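Local coordinates for protein SusD homolog (Bacteroides thetaiotaomicron, PDB 3SGH) that is a SusD homologue that probably binds glycans at the bacterial cell surface, for uptake through a partner transporter in the outer membrane, at residues 138-143 and 487-492; 146-151 and 194-199; 251-256 and 284-289; 371-376 and 386-391. All coordinates share one frame; numbering follows the deposited sequence.

In the fold
The first loop opens at 138-143, where helix 140-162 starts, and contact 1 closes it only at 487-492, near the C terminus, so the other three contacts all nest inside it. Contact 2 is the first to close, joining helix 140-162 to helix 181-198; it shares a helix with contact 1 and touches it, with centres 12 Å apart. Contact 3 (251-256 with 284-289) and contact 4 (371-376 with 386-391) follow in series, and no loop crosses another. These two touch each other, chiefly through Tyr-374, on the opposite side of the chain's centre from contact 2. Contacts 1 and 2 thus tie helix 140-162 to the C-terminal loop and to helix 181-198, contacts 3 and 4 the loops around helix 253-261.

Contact 1 (138-143 and 487-492); sequences DNEQTV and TDLWWA
The indole of Trp-490 lies with one face against the first turn of helix 140-162. Gln-141 N sits over the centre of that face and Glu-140 C nearer the rim, while Gln-141 CA makes a CH-pi contact 3.9 Å from the centroid of the six-membered ring of Trp-490, 12° off its normal. CB of Gln-141 adds a 3.6 Å contact with Trp-490 CZ2, and the amide beyond it turns to Glu-203. The second indole, Trp-491, has CB of Leu-489 and of Ala-492 over one face, both toward the rim, and a water in plane at its edge.

That water donates to Glu-140 OE1 and accepts a weak bond from Trp-491 NE1. Glu-140 and Trp-490 slide past each other in opposite directions, and OE1 lies 2.9 Å from Trp-490 N in a nearly straight bond (174°) that arrives from above the carboxylate plane. The other oxygen, OE2, is linked through a second water to Asp-488 O. Trp-490 CG stands anti to its backbone N (chi1 169°); the N-H goes to Glu-140 OE1 and the ring to Gln-141. An alanine in place of Trp-490 would probably keep this backbone bond but strip the cover from the Gln-141 backbone, opening a gap beside the helix start.

Asn-139 OD1 accepts from both Thr-142 N (2.9 Å) and Thr-142 OG1. The whole is an N-capped helix start packed against a type I beta turn, Leu-489 to Ala-492, by which the C-terminal tail meets the alpha-alpha superhelix of a SusD-like fold.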
loop_
_atom_site.group_PDB
_atom_site.type_symbol
_atom_site.label_atom_id
_atom_site.label_comp_id
_atom_site.label_asym_id
_atom_site.label_seq_id
_atom_site.Cartn_x
_atom_site.Cartn_y
_atom_site.Cartn_z
ATOM N N ASP A 138 7.355 17.020 -12.268
ATOM C CA ASP A 138 6.276 16.627 -13.203
ATOM C C ASP A 138 4.917 16.831 -12.493
ATOM O O ASP A 138 4.775 16.533 -11.292
ATOM C CB ASP A 138 6.355 15.142 -13.553
ATOM C CG ASP A 138 7.584 14.772 -14.396
ATOM O OD1 ASP A 138 8.226 15.653 -14.966
ATOM O OD2 ASP A 138 7.893 13.559 -14.452
ATOM N N ASN A 139 3.900 17.292 -13.214
ATOM C CA ASN A 139 2.568 17.212 -12.633
ATOM C C ASN A 139 2.137 15.747 -12.607
ATOM O O ASN A 139 2.823 14.880 -13.151
ATOM C CB ASN A 139 1.583 18.150 -13.323
ATOM C CG ASN A 139 1.244 17.753 -14.742
ATOM O OD1 ASN A 139 1.482 16.647 -15.174
ATOM N ND2 ASN A 139 0.686 18.678 -15.466
ATOM N N GLU A 140 1.054 15.453 -11.904
ATOM C CA GLU A 140 0.700 14.076 -11.668
ATOM C C GLU A 140 0.357 13.355 -12.974
ATOM O O GLU A 140 0.831 12.257 -13.204
ATOM C CB GLU A 140 -0.411 13.981 -10.645
ATOM C CG GLU A 140 0.055 14.403 -9.226
ATOM C CD GLU A 140 -1.120 14.646 -8.299
ATOM O OE1 GLU A 140 -1.632 13.632 -7.785
ATOM O OE2 GLU A 140 -1.540 15.827 -8.092
ATOM N N GLN A 141 -0.396 13.976 -13.876
ATOM C CA GLN A 141 -0.622 13.302 -15.157
ATOM C C GLN A 141 0.701 12.891 -15.818
ATOM O O GLN A 141 0.841 11.762 -16.319
ATOM C CB GLN A 141 -1.490 14.141 -16.122
ATOM C CG GLN A 141 -1.739 13.406 -17.400
ATOM C CD GLN A 141 -2.311 14.303 -18.459
ATOM O OE1 GLN A 141 -1.790 15.396 -18.707
ATOM N NE2 GLN A 141 -3.377 13.856 -19.096
ATOM N N THR A 142 1.678 13.786 -15.795
ATOM C CA THR A 142 2.913 13.561 -16.531
ATOM C C THR A 142 3.699 12.437 -15.916
ATOM O O THR A 142 4.200 11.566 -16.628
ATOM C CB THR A 142 3.761 14.871 -16.580
ATOM O OG1 THR A 142 3.047 15.838 -17.382
ATOM C CG2 THR A 142 5.123 14.622 -17.191
ATOM N N VAL A 143 3.807 12.434 -14.589
ATOM C CA VAL A 143 4.588 11.363 -13.929
ATOM C C VAL A 143 3.889 10.010 -14.048
ATOM O O VAL A 143 4.541 9.030 -14.304
ATOM C CB VAL A 143 5.012 11.679 -12.464
ATOM C CG1 VAL A 143 3.827 11.808 -11.504
ATOM C CG2 VAL A 143 5.992 10.641 -11.993
ATOM N N THR A 487 -5.437 18.572 0.737
ATOM C CA THR A 487 -5.517 18.699 -0.703
ATOM C C THR A 487 -5.528 17.342 -1.382
ATOM O O THR A 487 -4.715 16.506 -1.088
ATOM C CB THR A 487 -4.366 19.561 -1.261
ATOM O OG1 THR A 487 -4.565 20.918 -0.824
ATOM C CG2 THR A 487 -4.330 19.603 -2.780
ATOM N N ASP A 488 -6.490 17.170 -2.291
ATOM C CA ASP A 488 -6.630 15.947 -3.035
ATOM C C ASP A 488 -5.611 15.797 -4.155
ATOM O O ASP A 488 -5.270 16.744 -4.866
ATOM C CB ASP A 488 -8.055 15.799 -3.553
ATOM C CG ASP A 488 -8.983 15.086 -2.545
ATOM O OD1 ASP A 488 -8.638 13.975 -2.053
ATOM O OD2 ASP A 488 -10.077 15.667 -2.259
ATOM N N LEU A 489 -5.154 14.556 -4.291
ATOM C CA LEU A 489 -4.374 14.134 -5.436
ATOM C C LEU A 489 -5.206 14.004 -6.729
ATOM O O LEU A 489 -6.428 13.899 -6.706
ATOM C CB LEU A 489 -3.658 12.839 -5.098
ATOM C CG LEU A 489 -2.682 12.963 -3.928
ATOM C CD1 LEU A 489 -1.877 11.685 -3.736
ATOM C CD2 LEU A 489 -1.710 14.163 -4.110
ATOM N N TRP A 490 -4.495 13.925 -7.852
ATOM C CA TRP A 490 -5.094 14.057 -9.179
ATOM C C TRP A 490 -6.106 12.916 -9.442
ATOM O O TRP A 490 -7.170 13.115 -10.059
ATOM C CB TRP A 490 -3.950 14.030 -10.188
ATOM C CG TRP A 490 -4.297 13.893 -11.604
ATOM C CD1 TRP A 490 -4.880 14.847 -12.417
ATOM C CD2 TRP A 490 -3.964 12.792 -12.458
ATOM N NE1 TRP A 490 -4.956 14.361 -13.711
ATOM C CE2 TRP A 490 -4.419 13.104 -13.745
ATOM C CE3 TRP A 490 -3.350 11.568 -12.248
ATOM C CZ2 TRP A 490 -4.282 12.215 -14.829
ATOM C CZ3 TRP A 490 -3.220 10.691 -13.323
ATOM C CH2 TRP A 490 -3.687 11.014 -14.577
ATOM N N TRP A 491 -5.757 11.734 -8.956
ATOM C CA TRP A 491 -6.539 10.521 -9.141
ATOM C C TRP A 491 -7.555 10.283 -8.030
ATOM O O TRP A 491 -8.389 9.386 -8.167
ATOM C CB TRP A 491 -5.630 9.293 -9.231
ATOM C CG TRP A 491 -4.638 9.191 -8.084
ATOM C CD1 TRP A 491 -3.363 9.635 -8.078
ATOM C CD2 TRP A 491 -4.871 8.619 -6.770
ATOM N NE1 TRP A 491 -2.765 9.374 -6.848
ATOM C CE2 TRP A 491 -3.664 8.738 -6.043
ATOM C CE3 TRP A 491 -5.956 7.982 -6.166
ATOM C CZ2 TRP A 491 -3.540 8.306 -4.725
ATOM C CZ3 TRP A 491 -5.828 7.522 -4.856
ATOM C CH2 TRP A 491 -4.642 7.702 -4.144
ATOM N N ALA A 492 -7.515 11.078 -6.957
ATOM C CA ALA A 492 -8.402 10.836 -5.799
ATOM C C ALA A 492 -9.774 11.396 -6.087
ATOM O O ALA A 492 -9.909 12.348 -6.858
ATOM C CB ALA A 492 -7.845 11.504 -4.535
HETATM O O HOH W 1 -0.536 11.206 -7.686
HETATM O O HOH W 2 -3.489 17.228 -6.976
#

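Contact 2 (146-151 and 194-199); sequences AMFDDL and RMAIRI
Met-195 and Phe-148 bury the most surface here, and they reach toward each other tip to tip across two helices whose segment axes approach to 11.6 Å. The selenomethionine chain of Met-195 runs straight to SE and then bends, chi3 at 51°, which places CE over the centre of the Phe-148 ring, 4.0 Å from the centroid. SE itself lies obliquely to the ring, in a Met-aromatic contact. Phe-148 advances with its far end: CZ comes within 3.5 Å of Met-195 CB, and Ala-196 N lies in plane at the ring edge.

Ile-199, just past the end of helix 181-198, completes the grip on the ring. Its CG1 occupies the crowded position between backbone N and carbonyl carbon, and CD1 beyond it meets Phe-148 CE2 at 3.6 Å. Met-195 also has flanking neighbours one turn apart: its CE touches Met-147 CB at 3.9 Å and its SE touches Leu-151 CD2 at 4.0 Å. An alanine in place of Phe-148 would probably open a gap between the helices and set the Met-195 methyl free to turn.

Helices 100-120 and 204-217 pack on the same side chains, Leu-151 and Met-195 against the former, Phe-148 and Ile-199 against the latter. No hydrogen bond crosses the interface. It is an antiparallel helix pair, directions 160° apart, bridged by long apolar side chains within an alpha-alpha superhelix.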
loop_
_atom_site.group_PDB
_atom_site.type_symbol
_atom_site.label_atom_id
_atom_site.label_comp_id
_atom_site.label_asym_id
_atom_site.label_seq_id
_atom_site.Cartn_x
_atom_site.Cartn_y
_atom_site.Cartn_z
ATOM N N ALA A 146 4.566 8.934 -17.669
ATOM C CA ALA A 146 5.984 8.612 -17.766
ATOM C C ALA A 146 6.320 7.273 -17.121
ATOM O O ALA A 146 7.088 6.518 -17.700
ATOM C CB ALA A 146 6.857 9.704 -17.145
HETATM N N MSE A 147 5.752 7.007 -15.932
HETATM C CA MSE A 147 5.999 5.751 -15.223
HETATM C C MSE A 147 5.416 4.569 -15.994
HETATM O O MSE A 147 6.077 3.527 -16.078
HETATM C CB MSE A 147 5.518 5.780 -13.755
HETATM C CG MSE A 147 6.277 6.719 -12.899
HETATM SE SE MSE A 147 5.799 6.589 -11.036
HETATM C CE MSE A 147 4.003 7.307 -11.255
ATOM N N PHE A 148 4.218 4.696 -16.569
ATOM C CA PHE A 148 3.676 3.638 -17.454
ATOM C C PHE A 148 4.632 3.365 -18.637
ATOM O O PHE A 148 4.906 2.211 -18.972
ATOM C CB PHE A 148 2.267 3.979 -17.989
ATOM C CG PHE A 148 1.131 3.701 -17.016
ATOM C CD1 PHE A 148 0.782 2.401 -16.714
ATOM C CD2 PHE A 148 0.426 4.748 -16.404
ATOM C CE1 PHE A 148 -0.225 2.104 -15.838
ATOM C CE2 PHE A 148 -0.608 4.467 -15.537
ATOM C CZ PHE A 148 -0.942 3.138 -15.246
ATOM N N ASP A 149 5.138 4.438 -19.245
ATOM C CA ASP A 149 6.108 4.293 -20.339
ATOM C C ASP A 149 7.369 3.513 -19.935
ATOM O O ASP A 149 7.820 2.623 -20.671
ATOM C CB ASP A 149 6.468 5.657 -20.949
ATOM C CG ASP A 149 5.270 6.337 -21.623
ATOM O OD1 ASP A 149 4.267 5.665 -21.920
ATOM O OD2 ASP A 149 5.347 7.573 -21.839
ATOM N N ASP A 150 7.944 3.833 -18.777
ATOM C CA ASP A 150 9.173 3.185 -18.362
ATOM C C ASP A 150 8.865 1.728 -17.995
ATOM O O ASP A 150 9.638 0.808 -18.280
ATOM C CB ASP A 150 9.787 3.935 -17.193
ATOM C CG ASP A 150 10.478 5.244 -17.630
ATOM O OD1 ASP A 150 10.801 5.399 -18.828
ATOM O OD2 ASP A 150 10.726 6.093 -16.759
ATOM N N LEU A 151 7.704 1.530 -17.392
ATOM C CA LEU A 151 7.304 0.191 -16.976
ATOM C C LEU A 151 7.101 -0.649 -18.242
ATOM O O LEU A 151 7.501 -1.802 -18.287
ATOM C CB LEU A 151 6.035 0.269 -16.117
ATOM C CG LEU A 151 5.516 -1.083 -15.605
ATOM C CD1 LEU A 151 6.553 -1.845 -14.831
ATOM C CD2 LEU A 151 4.241 -0.843 -14.737
ATOM N N ARG A 194 -2.367 -2.455 -11.143
ATOM C CA ARG A 194 -2.589 -1.636 -9.905
ATOM C C ARG A 194 -2.614 -0.148 -10.223
ATOM O O ARG A 194 -3.541 0.604 -9.823
ATOM C CB ARG A 194 -1.506 -1.883 -8.877
ATOM C CG ARG A 194 -1.667 -1.014 -7.628
ATOM C CD ARG A 194 -0.400 -1.052 -6.761
ATOM N NE ARG A 194 -0.231 -2.317 -6.067
ATOM C CZ ARG A 194 0.814 -2.589 -5.259
ATOM N NH1 ARG A 194 1.789 -1.693 -5.080
ATOM N NH2 ARG A 194 0.914 -3.751 -4.675
HETATM N N MSE A 195 -1.604 0.288 -10.983
HETATM C CA MSE A 195 -1.492 1.684 -11.394
HETATM C C MSE A 195 -2.677 2.147 -12.245
HETATM O O MSE A 195 -3.244 3.257 -12.019
HETATM C CB MSE A 195 -0.129 1.915 -12.095
HETATM C CG MSE A 195 1.005 1.626 -11.149
HETATM SE SE MSE A 195 2.718 1.736 -12.089
HETATM C CE MSE A 195 2.475 3.447 -12.902
ATOM N N ALA A 196 -3.075 1.301 -13.197
ATOM C CA ALA A 196 -4.184 1.579 -14.097
ATOM C C ALA A 196 -5.479 1.777 -13.295
ATOM O O ALA A 196 -6.204 2.741 -13.497
ATOM C CB ALA A 196 -4.368 0.439 -15.119
ATOM N N ILE A 197 -5.763 0.861 -12.373
ATOM C CA ILE A 197 -6.951 0.983 -11.502
ATOM C C ILE A 197 -6.856 2.274 -10.677
ATOM O O ILE A 197 -7.830 3.008 -10.547
ATOM C CB ILE A 197 -7.123 -0.275 -10.587
ATOM C CG1 ILE A 197 -7.662 -1.452 -11.457
ATOM C CG2 ILE A 197 -8.050 0.047 -9.343
ATOM C CD1 ILE A 197 -9.181 -1.315 -11.857
ATOM N N ARG A 198 -5.658 2.603 -10.206
ATOM C CA ARG A 198 -5.528 3.774 -9.327
ATOM C C ARG A 198 -5.871 5.075 -10.014
ATOM O O ARG A 198 -6.457 5.984 -9.370
ATOM C CB ARG A 198 -4.152 3.854 -8.729
ATOM C CG ARG A 198 -4.098 4.996 -7.687
ATOM C CD ARG A 198 -3.167 4.809 -6.668
ATOM N NE ARG A 198 -3.339 3.561 -5.957
ATOM C CZ ARG A 198 -2.343 3.016 -5.286
ATOM N NH1 ARG A 198 -1.158 3.649 -5.235
ATOM N NH2 ARG A 198 -2.517 1.849 -4.651
ATOM N N ILE A 199 -5.486 5.184 -11.301
ATOM C CA ILE A 199 -5.807 6.375 -12.104
ATOM C C ILE A 199 -7.103 6.313 -12.948
ATOM O O ILE A 199 -7.373 7.254 -13.763
ATOM C CB ILE A 199 -4.600 6.840 -12.947
ATOM C CG1 ILE A 199 -4.279 5.867 -14.083
ATOM C CG2 ILE A 199 -3.353 7.067 -12.061
ATOM C CD1 ILE A 199 -3.541 6.585 -15.241
#

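Contact 3 (251-256 and 284-289); sequences ANACLV and GVRSGS
Ala-251 and Ala-253 meet Val-285 in a single beta bridge, centred on Asn-252 and Val-285, which sits at the capped N-terminus of helix 253-261. Val-285 N donates to Ala-251 O at 2.8 Å, and Val-285 O receives Ala-253 N at 2.9 Å, with the donor well above the carbonyl plane. Thr-51 supplies this carbonyl with a further hydrogen bond from outside the pair.

The side chains around the bridge turn different ways. Val-256 points toward the loop, its CG1 lying 3.9 Å from Gly-284 N. Gly-284 itself is packed against the backbone of Asn-252 and Ala-253: a CB there would come within 2.5 Å of Ala-253 N, a clash, so the close approach depends on its lack of a side chain. Ala-253 CB is set against the Val-285 carbonyl, 3.5 Å from Val-285 O, and Tyr-374 also packs on it. Val-285 CB rests near Ala-251 O, whereas Arg-286 turns away and bonds with Pro-439 O and Asn-385 O.

Asn-252 leads away at CB; CG is anti to the backbone N (chi1 -172°), and the end of the side chain comes nearer the loop again. Its ND2 passes 3.8 Å from Ser-287 CB and binds Val-50 O on the neighbouring strand. OD1 caps the helix, taking Cys-254 N in the carbonyl plane on a lone pair, and also accepts, at 2.7 Å, from a water whose oxygen in turn receives Ser-287 N.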
loop_
_atom_site.group_PDB
_atom_site.type_symbol
_atom_site.label_atom_id
_atom_site.label_comp_id
_atom_site.label_asym_id
_atom_site.label_seq_id
_atom_site.Cartn_x
_atom_site.Cartn_y
_atom_site.Cartn_z
ATOM N N ALA A 251 -2.012 -3.996 15.898
ATOM C CA ALA A 251 -3.106 -4.180 14.965
ATOM C C ALA A 251 -4.094 -2.993 15.110
ATOM O O ALA A 251 -4.345 -2.492 16.196
ATOM C CB ALA A 251 -3.800 -5.516 15.234
ATOM N N ASN A 252 -4.667 -2.585 14.008
ATOM C CA ASN A 252 -5.612 -1.466 13.945
ATOM C C ASN A 252 -7.031 -1.976 14.209
ATOM O O ASN A 252 -7.458 -3.031 13.715
ATOM C CB ASN A 252 -5.497 -0.798 12.565
ATOM C CG ASN A 252 -6.272 0.491 12.432
ATOM O OD1 ASN A 252 -7.475 0.557 12.719
ATOM N ND2 ASN A 252 -5.613 1.511 11.908
ATOM N N ALA A 253 -7.744 -1.225 15.060
ATOM C CA ALA A 253 -9.129 -1.472 15.397
ATOM C C ALA A 253 -10.003 -1.782 14.193
ATOM O O ALA A 253 -10.924 -2.592 14.259
ATOM C CB ALA A 253 -9.677 -0.180 16.059
ATOM N N CYS A 254 -9.742 -1.075 13.096
ATOM C CA CYS A 254 -10.578 -1.143 11.915
ATOM C C CYS A 254 -10.533 -2.524 11.207
ATOM O O CYS A 254 -11.542 -3.193 11.151
ATOM C CB CYS A 254 -10.168 -0.031 10.945
ATOM S SG CYS A 254 -11.170 0.049 9.463
ATOM N N LEU A 255 -9.357 -2.968 10.742
ATOM C CA LEU A 255 -9.271 -4.279 10.119
ATOM C C LEU A 255 -9.717 -5.397 11.082
ATOM O O LEU A 255 -10.456 -6.305 10.678
ATOM C CB LEU A 255 -7.854 -4.571 9.628
ATOM C CG LEU A 255 -7.685 -5.898 8.880
ATOM C CD1 LEU A 255 -8.563 -5.950 7.628
ATOM C CD2 LEU A 255 -6.170 -6.153 8.570
ATOM N N VAL A 256 -9.293 -5.342 12.337
ATOM C CA VAL A 256 -9.639 -6.394 13.312
ATOM C C VAL A 256 -11.166 -6.462 13.487
ATOM O O VAL A 256 -11.763 -7.531 13.509
ATOM C CB VAL A 256 -8.932 -6.182 14.687
ATOM C CG1 VAL A 256 -9.394 -7.235 15.691
ATOM C CG2 VAL A 256 -7.363 -6.200 14.496
ATOM N N GLY A 284 -8.007 -4.700 18.251
ATOM C CA GLY A 284 -7.096 -3.690 17.692
ATOM C C GLY A 284 -7.084 -2.392 18.479
ATOM O O GLY A 284 -7.894 -2.205 19.401
ATOM N N VAL A 285 -6.172 -1.511 18.089
ATOM C CA VAL A 285 -6.001 -0.177 18.668
ATOM C C VAL A 285 -6.625 0.864 17.779
ATOM O O VAL A 285 -6.380 0.883 16.575
ATOM C CB VAL A 285 -4.495 0.142 18.921
ATOM C CG1 VAL A 285 -4.349 1.570 19.583
ATOM C CG2 VAL A 285 -3.866 -0.955 19.750
ATOM N N ARG A 286 -7.442 1.759 18.359
ATOM C CA ARG A 286 -8.012 2.843 17.586
ATOM C C ARG A 286 -6.889 3.837 17.213
ATOM O O ARG A 286 -6.235 4.403 18.098
ATOM C CB ARG A 286 -9.120 3.532 18.379
ATOM C CG ARG A 286 -9.820 4.657 17.631
ATOM C CD ARG A 286 -10.817 4.123 16.557
ATOM N NE ARG A 286 -11.370 5.251 15.823
ATOM C CZ ARG A 286 -12.350 6.052 16.224
ATOM N NH1 ARG A 286 -13.029 5.801 17.308
ATOM N NH2 ARG A 286 -12.680 7.113 15.480
ATOM N N SER A 287 -6.728 4.075 15.915
ATOM C CA SER A 287 -5.738 5.014 15.407
ATOM C C SER A 287 -6.363 6.382 15.601
ATOM O O SER A 287 -7.563 6.558 15.326
ATOM C CB SER A 287 -5.455 4.742 13.937
ATOM O OG SER A 287 -4.463 5.618 13.468
ATOM N N GLY A 288 -5.617 7.325 16.157
ATOM C CA GLY A 288 -6.194 8.618 16.429
ATOM C C GLY A 288 -7.161 8.528 17.628
ATOM O O GLY A 288 -8.293 9.015 17.573
ATOM N N SER A 289 -6.699 7.901 18.699
ATOM C CA SER A 289 -7.545 7.606 19.866
ATOM C C SER A 289 -7.984 8.854 20.624
ATOM O O SER A 289 -7.392 9.932 20.484
ATOM C CB SER A 289 -6.762 6.637 20.773
ATOM O OG SER A 289 -5.427 7.076 20.939
HETATM O O HOH W 3 -8.574 2.551 14.159
#

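Contact 4 (371-376 and 386-391); sequences PGNYVD and NYTNQS
Tyr-374 and Tyr-387 form an antiparallel hydrogen-bonded pair that joins two runs of loop pointing in nearly opposite directions. Tyr-374 N donates to Tyr-387 O at 2.9 Å, almost straight (178°) and in the carbonyl plane; Tyr-387 N returns the bond to Tyr-374 O at 3.0 Å.

Beyond the pair, asparagine amides take the place of backbone partners. At one end Asn-386 OD1 accepts Asp-376 N at 2.8 Å. At the other, Asn-373 OD1 receives Asn-389 N at 2.9 Å. Asn-389 uses both ends of its amide: with CG anti to the backbone N (chi1 -157°), ND2 donates to Gly-372 O at 2.9 Å, the acceptor lying close to the amide plane, while OD1 accepts Ser-391 N in an Asx turn. The two bonds together would hold the amide against rotation.

Packing fills in the rest. Pro-371 CB lies 3.4 Å from Asn-389 ND2, and its CG faces Ser-391 OG, a hydroxyl bonded to Glu-408. The two tyrosines touch at CB, 4.3 Å apart, and then part. The Tyr-374 ring has Asp-376 N over one face, toward the rim, and Tyr-387 N at its edge, while its hydroxyl bonds with Gly-284 O; the Tyr-387 ring meets Phe-438. Val-375 CG1 brushes Asn-386 ND2.

Three of the five direct bonds are made by asparagine side chains, so most depend on side-chain amides rather than on paired backbone, and the hold probably rests on Asn-373, Asn-386 and Asn-389 as much as on the one bridge.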
loop_
_atom_site.group_PDB
_atom_site.type_symbol
_atom_site.label_atom_id
_atom_site.label_comp_id
_atom_site.label_asym_id
_atom_site.label_seq_id
_atom_site.Cartn_x
_atom_site.Cartn_y
_atom_site.Cartn_z
ATOM N N PRO A 371 -19.617 -6.401 8.997
ATOM C CA PRO A 371 -18.422 -5.904 9.671
ATOM C C PRO A 371 -18.740 -5.470 11.108
ATOM O O PRO A 371 -19.796 -4.919 11.394
ATOM C CB PRO A 371 -17.953 -4.767 8.735
ATOM C CG PRO A 371 -18.514 -5.156 7.397
ATOM C CD PRO A 371 -19.803 -5.784 7.664
ATOM N N GLY A 372 -17.843 -5.800 12.024
ATOM C CA GLY A 372 -18.055 -5.601 13.453
ATOM C C GLY A 372 -17.837 -4.178 13.909
ATOM O O GLY A 372 -17.045 -3.414 13.318
ATOM N N ASN A 373 -18.541 -3.815 14.966
ATOM C CA ASN A 373 -18.277 -2.541 15.616
ATOM C C ASN A 373 -17.060 -2.722 16.493
ATOM O O ASN A 373 -16.689 -3.855 16.803
ATOM C CB ASN A 373 -19.485 -2.120 16.448
ATOM C CG ASN A 373 -20.690 -1.903 15.601
ATOM O OD1 ASN A 373 -20.580 -1.410 14.500
ATOM N ND2 ASN A 373 -21.857 -2.272 16.115
ATOM N N TYR A 374 -16.460 -1.617 16.911
ATOM C CA TYR A 374 -15.273 -1.677 17.722
ATOM C C TYR A 374 -15.589 -1.212 19.125
ATOM O O TYR A 374 -16.213 -0.172 19.283
ATOM C CB TYR A 374 -14.229 -0.728 17.143
ATOM C CG TYR A 374 -13.009 -0.630 18.017
ATOM C CD1 TYR A 374 -12.146 -1.707 18.158
ATOM C CD2 TYR A 374 -12.700 0.549 18.675
ATOM C CE1 TYR A 374 -11.037 -1.622 18.973
ATOM C CE2 TYR A 374 -11.572 0.648 19.483
ATOM C CZ TYR A 374 -10.742 -0.449 19.619
ATOM O OH TYR A 374 -9.634 -0.370 20.420
ATOM N N VAL A 375 -15.142 -1.973 20.118
ATOM C CA VAL A 375 -15.193 -1.540 21.517
ATOM C C VAL A 375 -13.792 -1.633 22.078
ATOM O O VAL A 375 -13.022 -2.558 21.751
ATOM C CB VAL A 375 -16.183 -2.354 22.375
ATOM C CG1 VAL A 375 -17.653 -2.015 21.987
ATOM C CG2 VAL A 375 -15.916 -3.836 22.260
ATOM N N ASP A 376 -13.455 -0.660 22.917
ATOM C CA ASP A 376 -12.204 -0.649 23.625
ATOM C C ASP A 376 -12.466 -0.714 25.118
ATOM O O ASP A 376 -12.610 0.320 25.791
ATOM C CB ASP A 376 -11.390 0.561 23.262
ATOM C CG ASP A 376 -9.974 0.516 23.869
ATOM O OD1 ASP A 376 -9.675 -0.430 24.679
ATOM O OD2 ASP A 376 -9.158 1.432 23.561
ATOM N N ASN A 386 -14.622 3.808 21.119
ATOM C CA ASN A 386 -15.575 2.906 20.500
ATOM C C ASN A 386 -16.061 3.474 19.155
ATOM O O ASN A 386 -16.174 4.668 18.983
ATOM C CB ASN A 386 -16.783 2.655 21.410
ATOM C CG ASN A 386 -16.461 1.876 22.680
ATOM O OD1 ASN A 386 -15.319 1.485 22.962
ATOM N ND2 ASN A 386 -17.512 1.610 23.443
ATOM N N TYR A 387 -16.356 2.601 18.196
ATOM C CA TYR A 387 -16.715 3.048 16.862
ATOM C C TYR A 387 -17.739 2.131 16.200
ATOM O O TYR A 387 -17.594 0.913 16.208
ATOM C CB TYR A 387 -15.453 3.246 15.998
ATOM C CG TYR A 387 -15.681 4.065 14.729
ATOM C CD1 TYR A 387 -15.704 5.457 14.746
ATOM C CD2 TYR A 387 -15.877 3.427 13.512
ATOM C CE1 TYR A 387 -15.942 6.184 13.573
ATOM C CE2 TYR A 387 -16.093 4.143 12.356
ATOM C CZ TYR A 387 -16.129 5.504 12.389
ATOM O OH TYR A 387 -16.355 6.155 11.212
ATOM N N THR A 388 -18.784 2.738 15.652
ATOM C CA THR A 388 -19.801 2.019 14.883
ATOM C C THR A 388 -19.340 1.863 13.437
ATOM O O THR A 388 -19.077 2.851 12.731
ATOM C CB THR A 388 -21.168 2.739 14.936
ATOM O OG1 THR A 388 -21.577 2.980 16.301
ATOM C CG2 THR A 388 -22.205 1.906 14.186
ATOM N N ASN A 389 -19.200 0.623 13.000
ATOM C CA ASN A 389 -18.742 0.355 11.633
ATOM C C ASN A 389 -19.752 0.895 10.639
ATOM O O ASN A 389 -20.964 0.644 10.766
ATOM C CB ASN A 389 -18.521 -1.147 11.444
ATOM C CG ASN A 389 -17.590 -1.457 10.347
ATOM O OD1 ASN A 389 -17.736 -0.947 9.232
ATOM N ND2 ASN A 389 -16.612 -2.332 10.625
ATOM N N GLN A 390 -19.276 1.646 9.648
ATOM C CA GLN A 390 -20.201 2.237 8.735
ATOM C C GLN A 390 -20.465 1.314 7.564
ATOM O O GLN A 390 -21.354 1.614 6.782
ATOM C CB GLN A 390 -19.745 3.622 8.296
ATOM C CG GLN A 390 -19.700 4.594 9.476
ATOM C CD GLN A 390 -19.514 6.057 9.053
ATOM O OE1 GLN A 390 -19.381 6.374 7.860
ATOM N NE2 GLN A 390 -19.511 6.954 10.040
ATOM N N SER A 391 -19.768 0.173 7.498
ATOM C CA SER A 391 -20.063 -0.838 6.483
ATOM C C SER A 391 -21.025 -1.929 6.942
ATOM O O SER A 391 -20.952 -2.411 8.085
ATOM C CB SER A 391 -18.759 -1.492 6.023
ATOM O OG SER A 391 -18.959 -2.354 4.925
#